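Long-range contacts in putative lipoprotein (Bacteroides thetaiotaomicron, PDB 4Q1Z), which is of unknown function but, as a putative two-domain lipoprotein of the DUF4876 family, is probably held at a membrane by an attached lipid: residues L108-E112 with G344-K348; F262-Y266 with E312-N316; Y126-F131 with Y210-I216. All blocks are in the same frame, centred on the assembly; numbering follows the deposited sequence.

Contacts 1 and 2 belong to the same mixed sheet. Contact 1, central and wholly buried, joins strands 108-114 and 344-347, its centre about 7 Å from the centre of the chain; contact 2, largely buried but with Phe262 exposed at its outer end, joins 265-269 to the outermost strand 307-312. They meet directly, Phe110 CZ lying 3.8 Å from Tyr266 CB. Contact 3, its centre about 23 Å from the centre of the chain, is peripheral but largely buried; it links two loops and touches contact 1 where Phe131 CZ is 4.0 Å from Glu112 CG. Chemistry follows place: a buried arginine among acids, then glycine backbone and water, then tyrosine and serine-aspartate loop packing.

Contact 1: residues L108-E112 with G344-K348; sequences LIFKE and GIARK
Arg347 lays its aliphatic chain across Ile109, with Arg347 CD 3.8 Å from Ile109 CD1, and Ile109 CG2 lies over one face of the guanidinium. CG stands anti to the backbone N (chi1 -163°), and bends at chi2 and chi3 then carry the head to the carbonyl of Phe110. There NH1 of Arg347 donates to the carbonyl O of Phe110 at 3.2 Å, nearly straight at 166°, meeting a lone pair in the carbonyl plane. The acceptor also lies near the guanidinium plane, so this is an edge-on bond. Asp309, Asp370 and Asp377 form salt bridges with the same head, and Gln369 O takes its NE; so many partners would be expected to fix its rotation and balance a buried charge.

The backbone adds a bond from Arg347 N to Lys111 O, 2.7 Å long. On the sheet face shared by Glu112 and Ala346, CG of Glu112 anti to its backbone N and a bend at chi2 bring OE1 to 3.8 Å from Ala346 CB, while OE2 pairs with Arg388. Glu112 CA also makes a CA-H...O contact with Ile345 O at 3.5 Å.

Glu112 and Ala346 form an antiparallel non-hydrogen-bonded pair, although the short strand axes diverge to 124°. Lys111 and Glu112 both face Glu133, so strand 108-114 carries a classic beta bulge against strand 131-136, on its side away from this pairing, in the mixed sheet.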
ATOM      1  N   LEU A 108      -4.153  -2.260   1.084  1.00 48.47           N
ATOM      2  CA  LEU A 108      -3.210  -2.234  -0.031  1.00 46.03           C
ATOM      3  C   LEU A 108      -2.422  -0.961   0.020  1.00 48.25           C
ATOM      4  O   LEU A 108      -2.952   0.120  -0.256  1.00 47.32           O
ATOM      5  CB  LEU A 108      -3.962  -2.406  -1.354  1.00 45.51           C
ATOM      6  CG  LEU A 108      -3.107  -2.515  -2.612  1.00 47.51           C
ATOM      7  CD1 LEU A 108      -2.317  -3.796  -2.629  1.00 45.88           C
ATOM      8  CD2 LEU A 108      -3.952  -2.272  -3.848  1.00 46.04           C
ATOM      9  N   ILE A 109      -1.148  -1.077   0.419  1.00 45.99           N
ATOM     10  CA  ILE A 109      -0.316   0.114   0.663  1.00 44.98           C
ATOM     11  C   ILE A 109       0.988   0.144  -0.141  1.00 49.67           C
ATOM     12  O   ILE A 109       1.431  -0.881  -0.673  1.00 49.76           O
ATOM     13  CB  ILE A 109      -0.025   0.279   2.203  1.00 46.87           C
ATOM     14  CG1 ILE A 109       0.466  -1.013   2.917  1.00 47.41           C
ATOM     15  CG2 ILE A 109      -1.239   0.839   2.926  1.00 44.37           C
ATOM     16  CD1 ILE A 109       2.002  -1.357   2.859  1.00 50.20           C
ATOM     17  N   PHE A 110       1.592   1.352  -0.204  1.00 45.34           N
ATOM     18  CA  PHE A 110       2.915   1.650  -0.778  1.00 44.03           C
ATOM     19  C   PHE A 110       3.937   1.166   0.232  1.00 49.00           C
ATOM     20  O   PHE A 110       4.026   1.736   1.323  1.00 49.50           O
ATOM     21  CB  PHE A 110       3.068   3.169  -1.034  1.00 44.50           C
ATOM     22  CG  PHE A 110       2.472   3.691  -2.327  1.00 45.36           C
ATOM     23  CD1 PHE A 110       3.071   3.409  -3.557  1.00 48.71           C
ATOM     24  CD2 PHE A 110       1.358   4.526  -2.312  1.00 44.55           C
ATOM     25  CE1 PHE A 110       2.526   3.906  -4.749  1.00 49.03           C
ATOM     26  CE2 PHE A 110       0.814   5.017  -3.500  1.00 46.47           C
ATOM     27  CZ  PHE A 110       1.397   4.701  -4.712  1.00 45.66           C
ATOM     28  N   LYS A 111       4.640   0.083  -0.069  1.00 45.27           N
ATOM     29  CA  LYS A 111       5.612  -0.512   0.868  1.00 45.70           C
ATOM     30  C   LYS A 111       7.012   0.189   0.806  1.00 50.51           C
ATOM     31  O   LYS A 111       7.657   0.431   1.833  1.00 48.07           O
ATOM     32  CB  LYS A 111       5.738  -2.019   0.558  1.00 46.45           C
ATOM     33  CG  LYS A 111       6.553  -2.814   1.550  1.00 49.76           C
ATOM     34  CD  LYS A 111       6.561  -4.283   1.163  1.00 52.23           C
ATOM     35  CE  LYS A 111       7.805  -4.994   1.612  1.00 60.93           C
ATOM     36  NZ  LYS A 111       9.019  -4.426   0.991  1.00 73.99           N
ATOM     37  N   GLU A 112       7.494   0.427  -0.417  1.00 48.41           N
ATOM     38  CA  GLU A 112       8.793   1.013  -0.696  1.00 47.71           C
ATOM     39  C   GLU A 112       8.668   1.824  -1.954  1.00 50.30           C
ATOM     40  O   GLU A 112       8.002   1.367  -2.891  1.00 48.84           O
ATOM     41  CB  GLU A 112       9.856  -0.101  -0.845  1.00 49.79           C
ATOM     42  CG  GLU A 112      11.273   0.400  -1.124  1.00 55.02           C
ATOM     43  CD  GLU A 112      12.371  -0.168  -0.241  1.00 66.42           C
ATOM     44  OE1 GLU A 112      12.099  -1.117   0.530  1.00 57.26           O
ATOM     45  OE2 GLU A 112      13.505   0.360  -0.305  1.00 58.14           O
ATOM     46  N   GLY A 344      16.027   5.906  -1.046  1.00 49.69           N
ATOM     47  CA  GLY A 344      14.581   5.911  -1.084  1.00 48.37           C
ATOM     48  C   GLY A 344      13.940   5.993   0.278  1.00 52.46           C
ATOM     49  O   GLY A 344      14.561   6.426   1.255  1.00 52.87           O
ATOM     50  N   ILE A 345      12.670   5.579   0.320  1.00 47.63           N
ATOM     51  CA  ILE A 345      11.811   5.569   1.498  1.00 45.94           C
ATOM     52  C   ILE A 345      11.184   4.160   1.617  1.00 49.77           C
ATOM     53  O   ILE A 345      10.878   3.508   0.617  1.00 48.96           O
ATOM     54  CB  ILE A 345      10.747   6.726   1.454  1.00 47.22           C
ATOM     55  CG1 ILE A 345       9.850   6.653   0.190  1.00 45.32           C
ATOM     56  CG2 ILE A 345      11.408   8.133   1.621  1.00 46.67           C
ATOM     57  CD1 ILE A 345       8.553   7.348   0.254  1.00 43.31           C
ATOM     58  N   ALA A 346      11.049   3.678   2.840  1.00 46.78           N
ATOM     59  CA  ALA A 346      10.502   2.358   3.086  1.00 46.51           C
ATOM     60  C   ALA A 346       9.491   2.422   4.242  1.00 50.74           C
ATOM     61  O   ALA A 346       9.782   3.015   5.272  1.00 51.05           O
ATOM     62  CB  ALA A 346      11.638   1.377   3.391  1.00 47.95           C
ATOM     63  N   ARG A 347       8.302   1.843   4.062  1.00 47.99           N
ATOM     64  CA  ARG A 347       7.260   1.830   5.101  1.00 47.94           C
ATOM     65  C   ARG A 347       7.713   0.980   6.285  1.00 55.27           C
ATOM     66  O   ARG A 347       8.311  -0.088   6.091  1.00 57.36           O
ATOM     67  CB  ARG A 347       5.949   1.304   4.521  1.00 45.18           C
ATOM     68  CG  ARG A 347       4.715   1.599   5.325  1.00 43.65           C
ATOM     69  CD  ARG A 347       3.494   1.746   4.421  1.00 43.92           C
ATOM     70  NE  ARG A 347       2.660   2.801   4.979  1.00 50.89           N
ATOM     71  CZ  ARG A 347       2.040   3.740   4.293  1.00 60.98           C
ATOM     72  NH1 ARG A 347       2.053   3.720   2.972  1.00 51.36           N
ATOM     73  NH2 ARG A 347       1.384   4.696   4.920  1.00 64.55           N
ATOM     74  N   LYS A 348       7.471   1.492   7.510  1.00 51.26           N
ATOM     75  CA  LYS A 348       7.812   0.840   8.775  1.00 49.94           C
ATOM     76  C   LYS A 348       6.875  -0.300   9.038  1.00 52.64           C
ATOM     77  O   LYS A 348       5.704  -0.226   8.679  1.00 49.34           O
ATOM     78  CB  LYS A 348       7.734   1.833   9.958  1.00 50.72           C
ATOM     79  CG  LYS A 348       8.829   2.887   9.995  1.00 46.45           C
ATOM     80  CD  LYS A 348       8.542   3.873  11.127  1.00 48.22           C
ATOM     81  CE  LYS A 348       9.376   5.125  11.025  1.00 63.33           C
ATOM     82  NZ  LYS A 348       8.903   6.151  11.984  1.00 80.75           N
TER

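Contact 2: residues F262-Y266 with E312-N316; sequences FGGAY and EAVNN
Ala313 presses its methyl group against the glycine-containing loop leading into strand 265-269: Ala313 CB lies 3.7 Å from Gly263 CA, and Tyr266 CE2 borders it at 4.2 Å. Gly263 has backbone angles, with a positive phi, that would jam a CB against the preceding carbonyl O, and that CB would also run into the 313-314 backbone. At Gly264 a CB would instead strike the ring of Tyr266.

That ring is turned back along its own segment. With CG anti to the carbonyl carbon (chi1 -41°), it passes beneath Gly264 O, which sits over one face toward the rim. Its OH accepts a bond from Gly264 N at 3.0 Å, tying the ring to the backbone two residues earlier. The same Gly264 O receives Ala313 N across the contact, also at 3.0 Å, with the donor tilted 31° from the carbonyl plane.

Farther out, Phe262 and Asn315 meet through ring and amide. Asn315 ND2 is 3.4 Å from Phe262 CD1, and the two planes are only 17° apart although the side chains cross at a slant. In Asn315, chi1 sets CG beside the backbone N, and the turn of the amide about chi2 puts OD1 near a water. This water lies 2.9 Å from both Asn315 OD1 and Gly263 O, placed to donate to either, though it has more acceptors in reach than protons. At the inner end Glu312 bends at chi2, placing OE2 4.1 Å from Ala265 CB and in a salt bridge with Arg324, while OE1 pairs with Lys323.

Ala265 and Glu312 form a single antiparallel non-hydrogen-bonded bridge, which joins strand 265-269 to the outermost strand 307-312 of the mixed beta sheet.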
ATOM      1  N   PHE A 262      12.660  15.401  -6.692  1.00 43.58           N
ATOM      2  CA  PHE A 262      12.574  16.087  -5.401  1.00 42.68           C
ATOM      3  C   PHE A 262      11.502  15.488  -4.495  1.00 45.91           C
ATOM      4  O   PHE A 262      11.277  16.012  -3.427  1.00 47.86           O
ATOM      5  CB  PHE A 262      12.220  17.555  -5.603  1.00 44.85           C
ATOM      6  CG  PHE A 262      13.276  18.400  -6.248  1.00 47.67           C
ATOM      7  CD1 PHE A 262      14.400  18.802  -5.535  1.00 51.79           C
ATOM      8  CD2 PHE A 262      13.130  18.835  -7.560  1.00 49.71           C
ATOM      9  CE1 PHE A 262      15.381  19.606  -6.133  1.00 53.83           C
ATOM     10  CE2 PHE A 262      14.100  19.653  -8.156  1.00 53.81           C
ATOM     11  CZ  PHE A 262      15.218  20.035  -7.437  1.00 53.03           C
ATOM     12  N   GLY A 263      10.796  14.464  -4.941  1.00 40.66           N
ATOM     13  CA  GLY A 263       9.684  13.884  -4.212  1.00 39.07           C
ATOM     14  C   GLY A 263       8.382  14.257  -4.878  1.00 44.99           C
ATOM     15  O   GLY A 263       8.093  15.442  -5.116  1.00 43.45           O
ATOM     16  N   GLY A 264       7.619  13.227  -5.215  1.00 44.12           N
ATOM     17  CA  GLY A 264       6.300  13.369  -5.816  1.00 42.48           C
ATOM     18  C   GLY A 264       5.230  12.990  -4.820  1.00 43.40           C
ATOM     19  O   GLY A 264       5.545  12.472  -3.745  1.00 41.50           O
ATOM     20  N   ALA A 265       3.960  13.300  -5.157  1.00 40.47           N
ATOM     21  CA  ALA A 265       2.781  12.945  -4.368  1.00 40.58           C
ATOM     22  C   ALA A 265       2.102  11.782  -5.118  1.00 46.14           C
ATOM     23  O   ALA A 265       1.690  11.948  -6.269  1.00 44.81           O
ATOM     24  CB  ALA A 265       1.863  14.147  -4.197  1.00 41.08           C
ATOM     25  N   TYR A 266       2.118  10.579  -4.510  1.00 43.31           N
ATOM     26  CA  TYR A 266       1.649   9.318  -5.127  1.00 42.48           C
ATOM     27  C   TYR A 266       0.360   8.833  -4.526  1.00 45.86           C
ATOM     28  O   TYR A 266       0.216   8.846  -3.311  1.00 45.17           O
ATOM     29  CB  TYR A 266       2.736   8.213  -4.942  1.00 43.33           C
ATOM     30  CG  TYR A 266       4.150   8.723  -5.160  1.00 45.10           C
ATOM     31  CD1 TYR A 266       4.594   9.092  -6.434  1.00 45.44           C
ATOM     32  CD2 TYR A 266       5.026   8.893  -4.088  1.00 47.04           C
ATOM     33  CE1 TYR A 266       5.872   9.615  -6.635  1.00 44.93           C
ATOM     34  CE2 TYR A 266       6.331   9.373  -4.289  1.00 48.80           C
ATOM     35  CZ  TYR A 266       6.736   9.762  -5.561  1.00 52.92           C
ATOM     36  OH  TYR A 266       7.993  10.274  -5.787  1.00 56.00           O
ATOM     37  N   GLU A 312       3.034  11.492   0.478  1.00 40.95           N
ATOM     38  CA  GLU A 312       3.517  12.841   0.155  1.00 39.34           C
ATOM     39  C   GLU A 312       5.022  12.916   0.302  1.00 43.65           C
ATOM     40  O   GLU A 312       5.509  13.121   1.411  1.00 42.00           O
ATOM     41  CB  GLU A 312       2.844  13.904   1.056  1.00 39.99           C
ATOM     42  CG  GLU A 312       3.259  15.338   0.772  1.00 43.17           C
ATOM     43  CD  GLU A 312       2.207  16.169   0.069  1.00 60.68           C
ATOM     44  OE1 GLU A 312       1.092  16.283   0.625  1.00 48.56           O
ATOM     45  OE2 GLU A 312       2.501  16.732  -1.014  1.00 46.79           O
ATOM     46  N   ALA A 313       5.769  12.809  -0.812  1.00 42.01           N
ATOM     47  CA  ALA A 313       7.217  13.015  -0.715  1.00 41.97           C
ATOM     48  C   ALA A 313       7.517  14.433  -1.170  1.00 46.91           C
ATOM     49  O   ALA A 313       6.779  15.009  -1.996  1.00 44.98           O
ATOM     50  CB  ALA A 313       8.005  11.981  -1.507  1.00 42.64           C
ATOM     51  N   VAL A 314       8.529  15.043  -0.516  1.00 44.44           N
ATOM     52  CA  VAL A 314       8.966  16.427  -0.723  1.00 42.93           C
ATOM     53  C   VAL A 314      10.505  16.494  -0.700  1.00 50.09           C
ATOM     54  O   VAL A 314      11.164  15.497  -0.386  1.00 50.93           O
ATOM     55  CB  VAL A 314       8.349  17.406   0.318  1.00 44.93           C
ATOM     56  CG1 VAL A 314       6.828  17.547   0.164  1.00 43.44           C
ATOM     57  CG2 VAL A 314       8.750  17.040   1.744  1.00 44.24           C
ATOM     58  N   ASN A 315      11.056  17.678  -1.060  1.00 47.84           N
ATOM     59  CA  ASN A 315      12.480  18.010  -1.161  1.00 48.87           C
ATOM     60  C   ASN A 315      13.253  17.683   0.104  1.00 55.47           C
ATOM     61  O   ASN A 315      14.287  17.039   0.030  1.00 55.09           O
ATOM     62  CB  ASN A 315      12.663  19.509  -1.472  1.00 47.78           C
ATOM     63  CG  ASN A 315      11.990  20.052  -2.705  1.00 54.05           C
ATOM     64  OD1 ASN A 315      10.807  19.835  -2.969  1.00 49.47           O
ATOM     65  ND2 ASN A 315      12.717  20.859  -3.437  1.00 45.63           N
ATOM     66  N   ASN A 316      12.766  18.173   1.255  1.00 54.47           N
ATOM     67  CA  ASN A 316      13.381  18.021   2.576  1.00 55.35           C
ATOM     68  C   ASN A 316      12.367  18.348   3.657  1.00 61.19           C
ATOM     69  O   ASN A 316      11.198  18.547   3.341  1.00 60.79           O
ATOM     70  CB  ASN A 316      14.622  18.911   2.716  1.00 53.72           C
ATOM     71  CG  ASN A 316      14.462  20.277   2.140  1.00 65.24           C
ATOM     72  OD1 ASN A 316      13.585  21.038   2.528  1.00 64.17           O
ATOM     73  ND2 ASN A 316      15.268  20.584   1.140  1.00 55.39           N
TER
HETATM   74  O   HOH W   1       8.920  18.094  -4.220  1.00 53.33           O

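Contact 3: residues Y126-F131 with Y210-I216; sequences YFRDQF and YNPQSPI
The two loop segments approach without strand pairing, their nearest CA atoms 6.6 Å apart at Tyr126 and Asn211, and residues 211-214 fold into a type I beta turn closed by Ser214 N to Asn211 O. Inside it an Asx turn adds a bond from Gln213 N to Asn211 OD1, the donor standing above the carbonyl plane.

Asn211 offers its CB to Tyr126: a CH-pi contact over the ring face, 4.0 Å from Asn211 CB to the ring centroid and 26° off the normal. Across the ring, the opposite face takes Arg128 N, and the edge meets Asp129 CB. Amide and ring planes are 71° apart, and Asn211 ND2 comes within 3.5 Å of Tyr126 CB. With CG swung opposite its own backbone N (chi1 -168°), Tyr126 crosses Tyr210 at a slant, its OH resting 3.5 Å from Tyr210 CB and hydrogen-bonded to His205. A serine at Tyr126 would probably leave Asn211 CB without its ring face, His205 without this hydroxyl partner, and a gap beside Tyr210.

Asp129 meets the end of the turn: Ser214 OG donates at 2.9 Å to Asp129 OD2, which accepts on its anti lone pair. Tyr114 and Ser118 hydroxyls also bond to that oxygen, a concentration of partners that is consistent with a charged carboxylate. The apolar end of the contact joins the loop to strand 131-136: Ile216 CD1 reaches 3.7 Å from Phe131 CD2 and 3.4 Å from Asp129 O.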
ATOM      1  N   TYR A 126      21.184   9.613 -13.561  1.00 46.88           N
ATOM      2  CA  TYR A 126      20.336   8.495 -13.966  1.00 46.60           C
ATOM      3  C   TYR A 126      19.006   8.634 -13.222  1.00 50.85           C
ATOM      4  O   TYR A 126      18.989   8.483 -12.004  1.00 50.88           O
ATOM      5  CB  TYR A 126      21.003   7.125 -13.689  1.00 48.09           C
ATOM      6  CG  TYR A 126      20.297   5.957 -14.357  1.00 48.22           C
ATOM      7  CD1 TYR A 126      20.414   5.736 -15.727  1.00 49.43           C
ATOM      8  CD2 TYR A 126      19.532   5.057 -13.616  1.00 48.26           C
ATOM      9  CE1 TYR A 126      19.769   4.667 -16.349  1.00 48.00           C
ATOM     10  CE2 TYR A 126      18.867   3.991 -14.231  1.00 48.84           C
ATOM     11  CZ  TYR A 126      19.008   3.788 -15.599  1.00 55.99           C
ATOM     12  OH  TYR A 126      18.405   2.724 -16.236  1.00 54.24           O
ATOM     13  N   PHE A 127      17.918   8.991 -13.928  1.00 46.05           N
ATOM     14  CA  PHE A 127      16.615   9.153 -13.287  1.00 44.91           C
ATOM     15  C   PHE A 127      15.651   8.008 -13.690  1.00 48.45           C
ATOM     16  O   PHE A 127      14.445   8.109 -13.419  1.00 45.51           O
ATOM     17  CB  PHE A 127      15.999  10.546 -13.641  1.00 46.27           C
ATOM     18  CG  PHE A 127      15.882  10.839 -15.122  1.00 47.67           C
ATOM     19  CD1 PHE A 127      15.027  10.093 -15.934  1.00 49.38           C
ATOM     20  CD2 PHE A 127      16.680  11.806 -15.718  1.00 49.82           C
ATOM     21  CE1 PHE A 127      14.975  10.313 -17.307  1.00 49.88           C
ATOM     22  CE2 PHE A 127      16.638  12.012 -17.098  1.00 51.83           C
ATOM     23  CZ  PHE A 127      15.782  11.274 -17.878  1.00 49.53           C
ATOM     24  N   ARG A 128      16.159   6.944 -14.371  1.00 47.31           N
ATOM     25  CA  ARG A 128      15.258   5.880 -14.878  1.00 46.73           C
ATOM     26  C   ARG A 128      15.136   4.659 -13.952  1.00 52.62           C
ATOM     27  O   ARG A 128      14.416   3.719 -14.293  1.00 51.70           O
ATOM     28  CB  ARG A 128      15.654   5.423 -16.276  1.00 42.89           C
ATOM     29  CG  ARG A 128      16.145   6.541 -17.157  1.00 44.11           C
ATOM     30  CD  ARG A 128      16.534   6.086 -18.537  1.00 45.20           C
ATOM     31  NE  ARG A 128      16.769   7.252 -19.391  1.00 48.92           N
ATOM     32  CZ  ARG A 128      15.806   7.891 -20.040  1.00 58.65           C
ATOM     33  NH1 ARG A 128      14.563   7.430 -20.012  1.00 46.02           N
ATOM     34  NH2 ARG A 128      16.083   8.975 -20.753  1.00 45.42           N
ATOM     35  N   ASP A 129      15.775   4.696 -12.768  1.00 50.54           N
ATOM     36  CA  ASP A 129      15.713   3.585 -11.811  1.00 50.54           C
ATOM     37  C   ASP A 129      14.464   3.670 -10.858  1.00 53.51           C
ATOM     38  O   ASP A 129      14.287   2.786 -10.021  1.00 53.55           O
ATOM     39  CB  ASP A 129      17.035   3.460 -11.015  1.00 51.75           C
ATOM     40  CG  ASP A 129      17.596   4.742 -10.421  1.00 53.98           C
ATOM     41  OD1 ASP A 129      16.890   5.787 -10.463  1.00 53.38           O
ATOM     42  OD2 ASP A 129      18.697   4.686  -9.831  1.00 52.38           O
ATOM     43  N   GLN A 130      13.591   4.689 -11.036  1.00 48.79           N
ATOM     44  CA  GLN A 130      12.373   4.908 -10.237  1.00 47.35           C
ATOM     45  C   GLN A 130      11.475   3.653 -10.153  1.00 50.31           C
ATOM     46  O   GLN A 130      11.243   2.998 -11.170  1.00 51.49           O
ATOM     47  CB  GLN A 130      11.529   6.069 -10.812  1.00 46.88           C
ATOM     48  CG  GLN A 130      12.186   7.438 -10.729  1.00 47.27           C
ATOM     49  CD  GLN A 130      11.231   8.577 -11.061  1.00 56.16           C
ATOM     50  OE1 GLN A 130      10.411   8.514 -11.991  1.00 44.31           O
ATOM     51  NE2 GLN A 130      11.362   9.677 -10.331  1.00 42.49           N
ATOM     52  N   PHE A 131      10.970   3.330  -8.958  1.00 43.39           N
ATOM     53  CA  PHE A 131      10.063   2.205  -8.743  1.00 42.25           C
ATOM     54  C   PHE A 131       9.172   2.460  -7.509  1.00 47.34           C
ATOM     55  O   PHE A 131       9.507   3.262  -6.630  1.00 46.76           O
ATOM     56  CB  PHE A 131      10.800   0.842  -8.654  1.00 45.07           C
ATOM     57  CG  PHE A 131      11.435   0.503  -7.323  1.00 47.01           C
ATOM     58  CD1 PHE A 131      10.714  -0.174  -6.340  1.00 50.28           C
ATOM     59  CD2 PHE A 131      12.748   0.877  -7.043  1.00 48.16           C
ATOM     60  CE1 PHE A 131      11.301  -0.489  -5.105  1.00 51.15           C
ATOM     61  CE2 PHE A 131      13.339   0.550  -5.816  1.00 51.30           C
ATOM     62  CZ  PHE A 131      12.614  -0.147  -4.863  1.00 50.24           C
ATOM     63  N   TYR A 210      23.672   1.695 -18.542  1.00 58.38           N
ATOM     64  CA  TYR A 210      22.726   2.472 -17.753  1.00 56.16           C
ATOM     65  C   TYR A 210      23.417   3.190 -16.575  1.00 60.60           C
ATOM     66  O   TYR A 210      23.859   4.327 -16.748  1.00 59.78           O
ATOM     67  CB  TYR A 210      21.549   1.576 -17.302  1.00 56.00           C
ATOM     68  CG  TYR A 210      20.762   1.010 -18.468  1.00 56.94           C
ATOM     69  CD1 TYR A 210      20.479   1.789 -19.589  1.00 58.10           C
ATOM     70  CD2 TYR A 210      20.324  -0.311 -18.466  1.00 57.77           C
ATOM     71  CE1 TYR A 210      19.786   1.268 -20.678  1.00 58.59           C
ATOM     72  CE2 TYR A 210      19.604  -0.835 -19.544  1.00 58.57           C
ATOM     73  CZ  TYR A 210      19.324  -0.034 -20.641  1.00 64.39           C
ATOM     74  OH  TYR A 210      18.609  -0.508 -21.710  1.00 64.53           O
ATOM     75  N   ASN A 211      23.496   2.555 -15.394  1.00 57.74           N
ATOM     76  CA  ASN A 211      24.161   3.115 -14.220  1.00 57.11           C
ATOM     77  C   ASN A 211      24.653   1.993 -13.314  1.00 60.45           C
ATOM     78  O   ASN A 211      23.921   1.608 -12.412  1.00 59.63           O
ATOM     79  CB  ASN A 211      23.242   4.079 -13.435  1.00 52.66           C
ATOM     80  CG  ASN A 211      23.922   4.704 -12.238  1.00 68.62           C
ATOM     81  OD1 ASN A 211      25.102   4.480 -11.955  1.00 65.29           O
ATOM     82  ND2 ASN A 211      23.186   5.472 -11.482  1.00 61.24           N
ATOM     83  N   PRO A 212      25.903   1.506 -13.445  1.00 58.82           N
ATOM     84  CA  PRO A 212      26.377   0.437 -12.530  1.00 59.05           C
ATOM     85  C   PRO A 212      26.250   0.761 -11.017  1.00 63.27           C
ATOM     86  O   PRO A 212      26.243  -0.167 -10.206  1.00 61.83           O
ATOM     87  CB  PRO A 212      27.835   0.261 -12.938  1.00 61.78           C
ATOM     88  CG  PRO A 212      27.874   0.680 -14.351  1.00 65.68           C
ATOM     89  CD  PRO A 212      26.935   1.834 -14.453  1.00 60.25           C
ATOM     90  N   GLN A 213      26.087   2.057 -10.648  1.00 60.53           N
ATOM     91  CA  GLN A 213      25.942   2.529  -9.259  1.00 59.85           C
ATOM     92  C   GLN A 213      24.468   2.684  -8.857  1.00 63.65           C
ATOM     93  O   GLN A 213      24.173   3.201  -7.770  1.00 64.51           O
ATOM     94  CB  GLN A 213      26.692   3.862  -9.049  1.00 61.33           C
ATOM     95  CG  GLN A 213      28.230   3.756  -9.064  1.00 62.82           C
ATOM     96  CD  GLN A 213      28.819   3.569 -10.438  1.00 76.32           C
ATOM     97  OE1 GLN A 213      28.472   4.258 -11.401  1.00 73.80           O
ATOM     98  NE2 GLN A 213      29.721   2.622 -10.558  1.00 73.65           N
ATOM     99  N   SER A 214      23.532   2.221  -9.708  1.00 58.97           N
ATOM    100  CA  SER A 214      22.106   2.255  -9.359  1.00 56.25           C
ATOM    101  C   SER A 214      21.879   1.221  -8.255  1.00 60.86           C
ATOM    102  O   SER A 214      22.538   0.180  -8.285  1.00 62.74           O
ATOM    103  CB  SER A 214      21.236   1.973 -10.576  1.00 56.67           C
ATOM    104  OG  SER A 214      19.868   2.030 -10.222  1.00 62.50           O
ATOM    105  N   PRO A 215      21.029   1.485  -7.242  1.00 55.56           N
ATOM    106  CA  PRO A 215      20.883   0.513  -6.145  1.00 55.06           C
ATOM    107  C   PRO A 215      20.150  -0.786  -6.503  1.00 59.66           C
ATOM    108  O   PRO A 215      20.249  -1.755  -5.745  1.00 60.14           O
ATOM    109  CB  PRO A 215      20.074   1.289  -5.107  1.00 55.25           C
ATOM    110  CG  PRO A 215      19.302   2.277  -5.892  1.00 58.12           C
ATOM    111  CD  PRO A 215      20.199   2.689  -7.007  1.00 54.78           C
ATOM    112  N   ILE A 216      19.400  -0.810  -7.621  1.00 55.32           N
ATOM    113  CA  ILE A 216      18.582  -1.972  -7.993  1.00 54.82           C
ATOM    114  C   ILE A 216      18.732  -2.397  -9.468  1.00 59.31           C
ATOM    115  O   ILE A 216      19.207  -1.635 -10.321  1.00 57.95           O
ATOM    116  CB  ILE A 216      17.063  -1.668  -7.704  1.00 55.82           C
ATOM    117  CG1 ILE A 216      16.652  -0.266  -8.237  1.00 54.78           C
ATOM    118  CG2 ILE A 216      16.726  -1.807  -6.219  1.00 55.87           C
ATOM    119  CD1 ILE A 216      15.564  -0.246  -9.111  1.00 59.85           C
TER